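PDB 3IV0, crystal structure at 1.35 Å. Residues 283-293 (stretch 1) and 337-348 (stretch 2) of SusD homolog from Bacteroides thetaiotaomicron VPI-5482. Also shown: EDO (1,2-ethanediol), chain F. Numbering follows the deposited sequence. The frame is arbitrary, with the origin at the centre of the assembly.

Stretch 1, residues 283-293: KFSDNVSYSCL
Stretch 2 337-348: APKEIKKFWNID

What fills the apolar centre? Phe284 (chi1 t) and Phe344 (chi1 m, chi2 -86°) both point toward the opposing stretch, and their rings meet obliquely, planes at 72°, with Phe284 CD2 3.6 Å from Phe344 CE2. Ile341 (m, t) extends this patch: its CD1 lies 4.0 Å from Phe284 CZ, while its CB sits 3.7 Å from CG2 of Val288 (chi1 m).

How do the backbones run? After Lys283, stretch 1 forms a weakly bonded helix about 284-287, then opens into loop; stretch 2 is irregular, with a type I turn from Lys342 to Trp345 closed by Trp345 N to Lys342 O at 3.1 Å. The CA register pairs Ser289 with Glu340 (4.9 Å), Ser285 with Phe344 (5.9 Å) and Cys292 with Ile347 (7.5 Å). The first two pairs run in opposite senses; after the turn stretch 2 doubles back, bringing Ile347 to Cys292. Ile341 N donates to Val288 O at 3.0 Å, joining main chain to main chain. A water bonds Ser285 OG (2.9 Å), donates to Ile341 O (2.8 Å) and accepts from Phe344 N (3.0 Å).

What holds the Trp345 ring (chi1 m, chi2 -3°)? Its NE1 donates to Ser289 OG at 2.9 Å, and that hydroxyl (chi1 m) in turn donates to Ser285 O at 2.7 Å. Cys292 (p) sets SG over one face, 4.0 Å from the centroid of the five-membered ring, and its CB touches Ile347 CD1 at 3.5 Å.

How does the polar edge close? The Glu340 (p, t) carboxylate collects three protein donors. With two lone pairs, OE1 serves successive amides, Tyr290 N at 2.8 Å and Ser291 N at 3.0 Å, both nearly linear; OE2 accepts Ser291 OG (chi1 p) at 2.6 Å. The Tyr290 ring (p, chi2 -87°) has OE2 over one face and Pro338 CG over the other, 3.9 Å from its centroid in a CH-pi contact. A water adds a fourth donor, to Glu340 OE2 at 2.7 Å.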

ATOM      1  N   LYS A 283      10.381   1.784   7.176  1.00 10.30           N
ATOM      2  CA  LYS A 283      10.899   1.415   5.864  1.00 11.56           C
ATOM      3  C   LYS A 283      11.254  -0.062   5.880  1.00 10.97           C
ATOM      4  O   LYS A 283      12.218  -0.478   6.545  1.00 12.04           O
ATOM      5  CB  LYS A 283      12.115   2.263   5.514  1.00 11.99           C
ATOM      6  CG  LYS A 283      11.729   3.729   5.323  1.00 13.37           C
ATOM      7  CD  LYS A 283      12.896   4.597   4.896  1.00 13.32           C
ATOM      8  CE  LYS A 283      13.679   5.084   6.083  1.00 12.97           C
ATOM      9  NZ  LYS A 283      14.638   6.190   5.696  1.00 13.94           N
ATOM     10  N   PHE A 284      10.519  -0.844   5.108  1.00 11.10           N
ATOM     11  CA  PHE A 284      10.786  -2.271   5.025  1.00 11.97           C
ATOM     12  C   PHE A 284      12.259  -2.553   4.804  1.00 11.22           C
ATOM     13  O   PHE A 284      12.880  -3.397   5.510  1.00 11.49           O
ATOM     14  CB  PHE A 284       9.960  -2.850   3.866  1.00 12.20           C
ATOM     15  CG  PHE A 284      10.193  -4.318   3.583  1.00 10.96           C
ATOM     16  CD1 PHE A 284       9.498  -5.273   4.293  1.00 11.87           C
ATOM     17  CD2 PHE A 284      11.080  -4.731   2.607  1.00 13.47           C
ATOM     18  CE1 PHE A 284       9.662  -6.628   4.034  1.00 12.04           C
ATOM     19  CE2 PHE A 284      11.242  -6.096   2.355  1.00 11.78           C
ATOM     20  CZ  PHE A 284      10.539  -7.024   3.100  1.00 11.94           C
ATOM     21  N   SER A 285      12.852  -1.852   3.861  1.00 10.57           N
ATOM     22  CA  SER A 285      14.255  -2.065   3.535  1.00 11.50           C
ATOM     23  C   SER A 285      15.156  -1.983   4.791  1.00 13.37           C
ATOM     24  O   SER A 285      16.098  -2.789   4.949  1.00 13.23           O
ATOM     25  CB  SER A 285      14.698  -1.066   2.471  1.00 11.89           C
ATOM     26  OG  SER A 285      15.996  -1.395   1.979  1.00 12.31           O
ATOM     27  N   ASP A 286      14.901  -1.006   5.667  1.00 11.40           N
ATOM     28  CA  ASP A 286      15.733  -0.812   6.855  1.00 13.24           C
ATOM     29  C   ASP A 286      15.510  -1.864   7.904  1.00 15.11           C
ATOM     30  O   ASP A 286      16.284  -1.957   8.857  1.00 14.95           O
ATOM     31  CB  ASP A 286      15.596   0.602   7.415  1.00 13.60           C
ATOM     32  CG  ASP A 286      16.337   1.639   6.577  1.00 14.29           C
ATOM     33  OD1 ASP A 286      17.314   1.295   5.881  1.00 13.44           O
ATOM     34  OD2 ASP A 286      15.992   2.845   6.671  1.00 16.01           O
ATOM     35  N   ASN A 287      14.459  -2.670   7.738  1.00 12.83           N
ATOM     36  CA  ASN A 287      14.203  -3.747   8.655  1.00 13.49           C
ATOM     37  C   ASN A 287      14.784  -5.079   8.178  1.00 13.98           C
ATOM     38  O   ASN A 287      14.879  -6.021   8.985  1.00 13.43           O
ATOM     39  CB  ASN A 287      12.688  -3.877   8.899  1.00 11.60           C
ATOM     40  CG  ASN A 287      12.114  -2.701   9.670  1.00 13.29           C
ATOM     41  OD1 ASN A 287      12.764  -2.112  10.540  1.00 13.75           O
ATOM     42  ND2 ASN A 287      10.868  -2.361   9.366  1.00 12.93           N
ATOM     43  N   VAL A 288      15.139  -5.172   6.896  1.00 12.39           N
ATOM     44  CA  VAL A 288      15.614  -6.428   6.314  1.00 12.59           C
ATOM     45  C   VAL A 288      17.020  -6.292   5.745  1.00 12.96           C
ATOM     46  O   VAL A 288      17.464  -7.163   5.004  1.00 14.25           O
ATOM     47  CB  VAL A 288      14.666  -6.971   5.220  1.00 13.22           C
ATOM     48  CG1 VAL A 288      13.325  -7.301   5.862  1.00 15.30           C
ATOM     49  CG2 VAL A 288      14.518  -5.980   4.105  1.00 13.60           C
ATOM     50  N   SER A 289      17.741  -5.256   6.123  1.00 13.66           N
ATOM     51  CA  SER A 289      19.114  -5.015   5.653  1.00 13.38           C
ATOM     52  C   SER A 289      20.070  -4.924   6.813  1.00 14.20           C
ATOM     53  O   SER A 289      19.683  -4.518   7.909  1.00 14.14           O
ATOM     54  CB  SER A 289      19.183  -3.692   4.879  1.00 14.02           C
ATOM     55  OG  SER A 289      18.333  -3.718   3.738  1.00 14.31           O
ATOM     56  N   TYR A 290      21.333  -5.282   6.576  1.00 15.35           N
ATOM     57  CA  TYR A 290      22.362  -5.099   7.600  1.00 15.58           C
ATOM     58  C   TYR A 290      23.698  -4.600   7.057  1.00 15.50           C
ATOM     59  O   TYR A 290      24.340  -3.789   7.702  1.00 16.50           O
ATOM     60  CB  TYR A 290      22.571  -6.394   8.423  1.00 19.49           C
ATOM     61  CG  TYR A 290      23.256  -7.530   7.684  1.00 20.24           C
ATOM     62  CD1 TYR A 290      22.538  -8.443   6.927  1.00 20.58           C
ATOM     63  CD2 TYR A 290      24.639  -7.690   7.751  1.00 20.91           C
ATOM     64  CE1 TYR A 290      23.163  -9.457   6.243  1.00 25.47           C
ATOM     65  CE2 TYR A 290      25.269  -8.705   7.060  1.00 22.09           C
ATOM     66  CZ  TYR A 290      24.532  -9.584   6.316  1.00 24.57           C
ATOM     67  OH  TYR A 290      25.144 -10.608   5.624  1.00 26.73           O
ATOM     68  N   SER A 291      24.107  -5.094   5.898  1.00 16.53           N
ATOM     69  CA  SER A 291      25.499  -4.895   5.476  1.00 18.02           C
ATOM     70  C   SER A 291      25.764  -3.425   5.133  1.00 20.71           C
ATOM     71  O   SER A 291      26.855  -2.896   5.362  1.00 22.17           O
ATOM     72  CB  SER A 291      25.850  -5.818   4.315  1.00 18.20           C
ATOM     73  OG  SER A 291      25.090  -5.548   3.150  1.00 19.53           O
ATOM     74  N   CYS A 292      24.756  -2.737   4.616  1.00 19.42           N
ATOM     75  CA  CYS A 292      24.903  -1.315   4.286  1.00 20.64           C
ATOM     76  C   CYS A 292      24.538  -0.376   5.433  1.00 20.40           C
ATOM     77  O   CYS A 292      24.686   0.836   5.311  1.00 22.51           O
ATOM     78  CB  CYS A 292      24.051  -0.994   3.058  1.00 20.87           C
ATOM     79  SG  CYS A 292      22.278  -1.373   3.292  1.00 20.95           S
ATOM     80  N   LEU A 293      24.090  -0.933   6.562  1.00 21.21           N
ATOM     81  CA  LEU A 293      23.673  -0.151   7.731  1.00 21.22           C
ATOM     82  C   LEU A 293      24.646  -0.307   8.892  1.00 20.80           C
ATOM     83  O   LEU A 293      24.393   0.171   9.994  1.00 20.47           O
ATOM     84  CB  LEU A 293      22.260  -0.590   8.195  1.00 18.10           C
ATOM     85  CG  LEU A 293      21.078  -0.406   7.235  1.00 17.27           C
ATOM     86  CD1 LEU A 293      19.793  -0.935   7.863  1.00 17.12           C
ATOM     87  CD2 LEU A 293      20.948   1.075   6.833  1.00 20.68           C
ATOM     88  N   ALA A 337      24.610 -15.881  11.131  1.00 27.66           N
ATOM     89  CA  ALA A 337      24.430 -16.144   9.711  1.00 25.76           C
ATOM     90  C   ALA A 337      23.209 -15.389   9.207  1.00 22.32           C
ATOM     91  O   ALA A 337      22.213 -15.998   8.853  1.00 22.86           O
ATOM     92  CB  ALA A 337      24.250 -17.605   9.486  1.00 26.25           C
ATOM     93  N   PRO A 338      23.299 -14.071   9.183  1.00 21.48           N
ATOM     94  CA  PRO A 338      22.121 -13.308   8.753  1.00 21.72           C
ATOM     95  C   PRO A 338      21.890 -13.315   7.256  1.00 22.00           C
ATOM     96  O   PRO A 338      22.790 -13.602   6.493  1.00 21.76           O
ATOM     97  CB  PRO A 338      22.461 -11.902   9.213  1.00 22.86           C
ATOM     98  CG  PRO A 338      23.940 -11.827   9.125  1.00 24.95           C
ATOM     99  CD  PRO A 338      24.407 -13.187   9.578  1.00 21.77           C
ATOM    100  N   LYS A 339      20.683 -12.947   6.833  1.00 19.74           N
ATOM    101  CA  LYS A 339      20.420 -12.765   5.416  1.00 17.85           C
ATOM    102  C   LYS A 339      19.622 -11.481   5.225  1.00 14.88           C
ATOM    103  O   LYS A 339      18.946 -11.034   6.157  1.00 17.44           O
ATOM    104  CB  LYS A 339      19.684 -13.932   4.810  1.00 18.66           C
ATOM    105  CG  LYS A 339      18.353 -14.213   5.398  1.00 21.73           C
ATOM    106  CD  LYS A 339      17.813 -15.473   4.729  1.00 22.85           C
ATOM    107  CE  LYS A 339      16.482 -15.883   5.238  1.00 23.36           C
ATOM    108  NZ  LYS A 339      15.952 -17.071   4.454  1.00 18.96           N
ATOM    109  N   GLU A 340      19.782 -10.881   4.066  1.00 13.73           N
ATOM    110  CA  GLU A 340      19.157  -9.584   3.811  1.00 14.61           C
ATOM    111  C   GLU A 340      18.504  -9.536   2.460  1.00 15.13           C
ATOM    112  O   GLU A 340      18.787 -10.328   1.570  1.00 15.27           O
ATOM    113  CB  GLU A 340      20.164  -8.460   3.961  1.00 16.99           C
ATOM    114  CG  GLU A 340      21.353  -8.526   3.045  1.00 16.75           C
ATOM    115  CD  GLU A 340      22.398  -7.465   3.344  1.00 18.22           C
ATOM    116  OE1 GLU A 340      22.156  -6.558   4.187  1.00 17.03           O
ATOM    117  OE2 GLU A 340      23.492  -7.547   2.714  1.00 19.93           O
ATOM    118  N   ILE A 341      17.580  -8.580   2.322  1.00 13.78           N
ATOM    119  CA  ILE A 341      16.893  -8.310   1.073  1.00 12.93           C
ATOM    120  C   ILE A 341      17.393  -6.974   0.546  1.00 12.44           C
ATOM    121  O   ILE A 341      17.372  -5.993   1.293  1.00 13.49           O
ATOM    122  CB  ILE A 341      15.375  -8.252   1.329  1.00 13.80           C
ATOM    123  CG1 ILE A 341      14.900  -9.641   1.728  1.00 14.62           C
ATOM    124  CG2 ILE A 341      14.645  -7.718   0.109  1.00 14.11           C
ATOM    125  CD1 ILE A 341      13.438  -9.701   2.216  1.00 17.17           C
ATOM    126  N   LYS A 342      17.858  -6.936  -0.692  1.00 12.95           N
ATOM    127  CA  LYS A 342      18.513  -5.780  -1.271  1.00 13.27           C
ATOM    128  C   LYS A 342      17.697  -5.074  -2.378  1.00 11.29           C
ATOM    129  O   LYS A 342      18.127  -4.110  -3.002  1.00 12.53           O
ATOM    130  CB  LYS A 342      19.888  -6.180  -1.814  1.00 14.22           C
ATOM    131  CG  LYS A 342      19.846  -7.120  -2.936  1.00 16.71           C
ATOM    132  CD  LYS A 342      21.296  -7.469  -3.374  1.00 23.78           C
ATOM    133  CE  LYS A 342      21.310  -8.460  -4.513  1.00 27.44           C
ATOM    134  NZ  LYS A 342      22.699  -8.838  -4.870  1.00 29.92           N
ATOM    135  N   LYS A 343      16.463  -5.537  -2.519  1.00 11.73           N
ATOM    136  CA  LYS A 343      15.515  -5.036  -3.525  1.00 11.53           C
ATOM    137  C   LYS A 343      15.423  -3.517  -3.555  1.00 11.59           C
ATOM    138  O   LYS A 343      15.375  -2.934  -4.608  1.00 12.44           O
ATOM    139  CB  LYS A 343      14.117  -5.603  -3.221  1.00 11.78           C
ATOM    140  CG  LYS A 343      12.987  -5.074  -4.108  1.00 12.34           C
ATOM    141  CD  LYS A 343      11.693  -5.789  -3.844  1.00 10.39           C
ATOM    142  CE  LYS A 343      10.557  -5.143  -4.634  1.00 10.08           C
ATOM    143  NZ  LYS A 343       9.255  -5.820  -4.411  1.00 10.93           N
ATOM    144  N   PHE A 344      15.383  -2.881  -2.389  1.00 12.00           N
ATOM    145  CA  PHE A 344      15.091  -1.450  -2.320  1.00 12.33           C
ATOM    146  C   PHE A 344      16.315  -0.566  -2.161  1.00 11.91           C
ATOM    147  O   PHE A 344      16.187   0.620  -1.875  1.00 13.25           O
ATOM    148  CB  PHE A 344      14.147  -1.200  -1.147  1.00 11.35           C
ATOM    149  CG  PHE A 344      12.820  -1.910  -1.278  1.00 10.65           C
ATOM    150  CD1 PHE A 344      11.792  -1.330  -1.969  1.00 12.48           C
ATOM    151  CD2 PHE A 344      12.618  -3.147  -0.715  1.00 11.32           C
ATOM    152  CE1 PHE A 344      10.594  -2.006  -2.136  1.00 11.55           C
ATOM    153  CE2 PHE A 344      11.430  -3.824  -0.844  1.00 11.84           C
ATOM    154  CZ  PHE A 344      10.407  -3.259  -1.558  1.00 11.74           C
ATOM    155  N   TRP A 345      17.522  -1.134  -2.211  1.00 13.46           N
ATOM    156  CA  TRP A 345      18.688  -0.331  -1.840  1.00 13.12           C
ATOM    157  C   TRP A 345      18.866   0.915  -2.691  1.00 12.92           C
ATOM    158  O   TRP A 345      19.016   0.865  -3.898  1.00 14.60           O
ATOM    159  CB  TRP A 345      19.961  -1.168  -1.816  1.00 13.29           C
ATOM    160  CG  TRP A 345      20.018  -2.120  -0.681  1.00 13.95           C
ATOM    161  CD1 TRP A 345      19.115  -2.267   0.318  1.00 13.65           C
ATOM    162  CD2 TRP A 345      21.079  -3.030  -0.409  1.00 14.50           C
ATOM    163  NE1 TRP A 345      19.519  -3.245   1.182  1.00 14.06           N
ATOM    164  CE2 TRP A 345      20.736  -3.725   0.765  1.00 14.13           C
ATOM    165  CE3 TRP A 345      22.284  -3.317  -1.044  1.00 17.51           C
ATOM    166  CZ2 TRP A 345      21.558  -4.727   1.315  1.00 16.68           C
ATOM    167  CZ3 TRP A 345      23.107  -4.306  -0.496  1.00 19.48           C
ATOM    168  CH2 TRP A 345      22.746  -4.984   0.667  1.00 18.93           C
ATOM    169  N   ASN A 346      18.833   2.026  -1.985  1.00 12.74           N
ATOM    170  CA  ASN A 346      19.170   3.366  -2.442  1.00 13.27           C
ATOM    171  C   ASN A 346      19.709   4.031  -1.187  1.00 12.86           C
ATOM    172  O   ASN A 346      19.012   4.696  -0.421  1.00 13.21           O
ATOM    173  CB  ASN A 346      17.950   4.091  -2.969  1.00 13.51           C
ATOM    174  CG  ASN A 346      17.737   3.843  -4.449  1.00 14.50           C
ATOM    175  OD1 ASN A 346      18.640   4.118  -5.257  1.00 18.71           O
ATOM    176  ND2 ASN A 346      16.584   3.270  -4.809  1.00 15.06           N
ATOM    177  N   ILE A 347      20.992   3.813  -0.959  1.00 14.93           N
ATOM    178  CA  ILE A 347      21.581   4.082   0.330  1.00 15.41           C
ATOM    179  C   ILE A 347      21.991   5.555   0.449  1.00 17.56           C
ATOM    180  O   ILE A 347      22.481   6.128  -0.521  1.00 19.28           O
ATOM    181  CB  ILE A 347      22.807   3.167   0.513  1.00 17.45           C
ATOM    182  CG1 ILE A 347      22.389   1.684   0.536  1.00 18.96           C
ATOM    183  CG2 ILE A 347      23.534   3.524   1.790  1.00 20.16           C
ATOM    184  CD1 ILE A 347      23.491   0.728   0.036  1.00 21.12           C
ATOM    185  N   ASP A 348      21.761   6.163   1.609  1.00 15.52           N
ATOM    186  CA  ASP A 348      22.161   7.548   1.804  1.00 17.75           C
ATOM    187  C   ASP A 348      22.295   7.813   3.282  1.00 18.69           C
ATOM    188  O   ASP A 348      21.888   7.019   4.120  1.00 17.14           O
ATOM    189  CB  ASP A 348      21.130   8.472   1.158  1.00 18.73           C
ATOM    190  CG  ASP A 348      21.656   9.864   0.872  1.00 28.92           C
ATOM    191  OD1 ASP A 348      22.830  10.155   1.200  1.00 31.76           O
ATOM    192  OD2 ASP A 348      20.868  10.666   0.322  1.00 36.67           O
TER
HETATM  193  C1  EDO F   5      16.221   0.016  11.000  1.00 29.46           C
HETATM  194  O1  EDO F   5      17.464  -0.614  11.156  1.00 32.44           O
HETATM  195  C2  EDO F   5      15.040  -0.490  11.823  1.00 29.16           C
HETATM  196  O2  EDO F   5      15.184  -1.849  12.197  1.00 31.40           O
HETATM  197  O   HOH W   1      15.945  -3.762   0.377  1.00 12.75           O
HETATM  198  O   HOH W   2      24.407 -10.079   2.288  1.00 36.11           O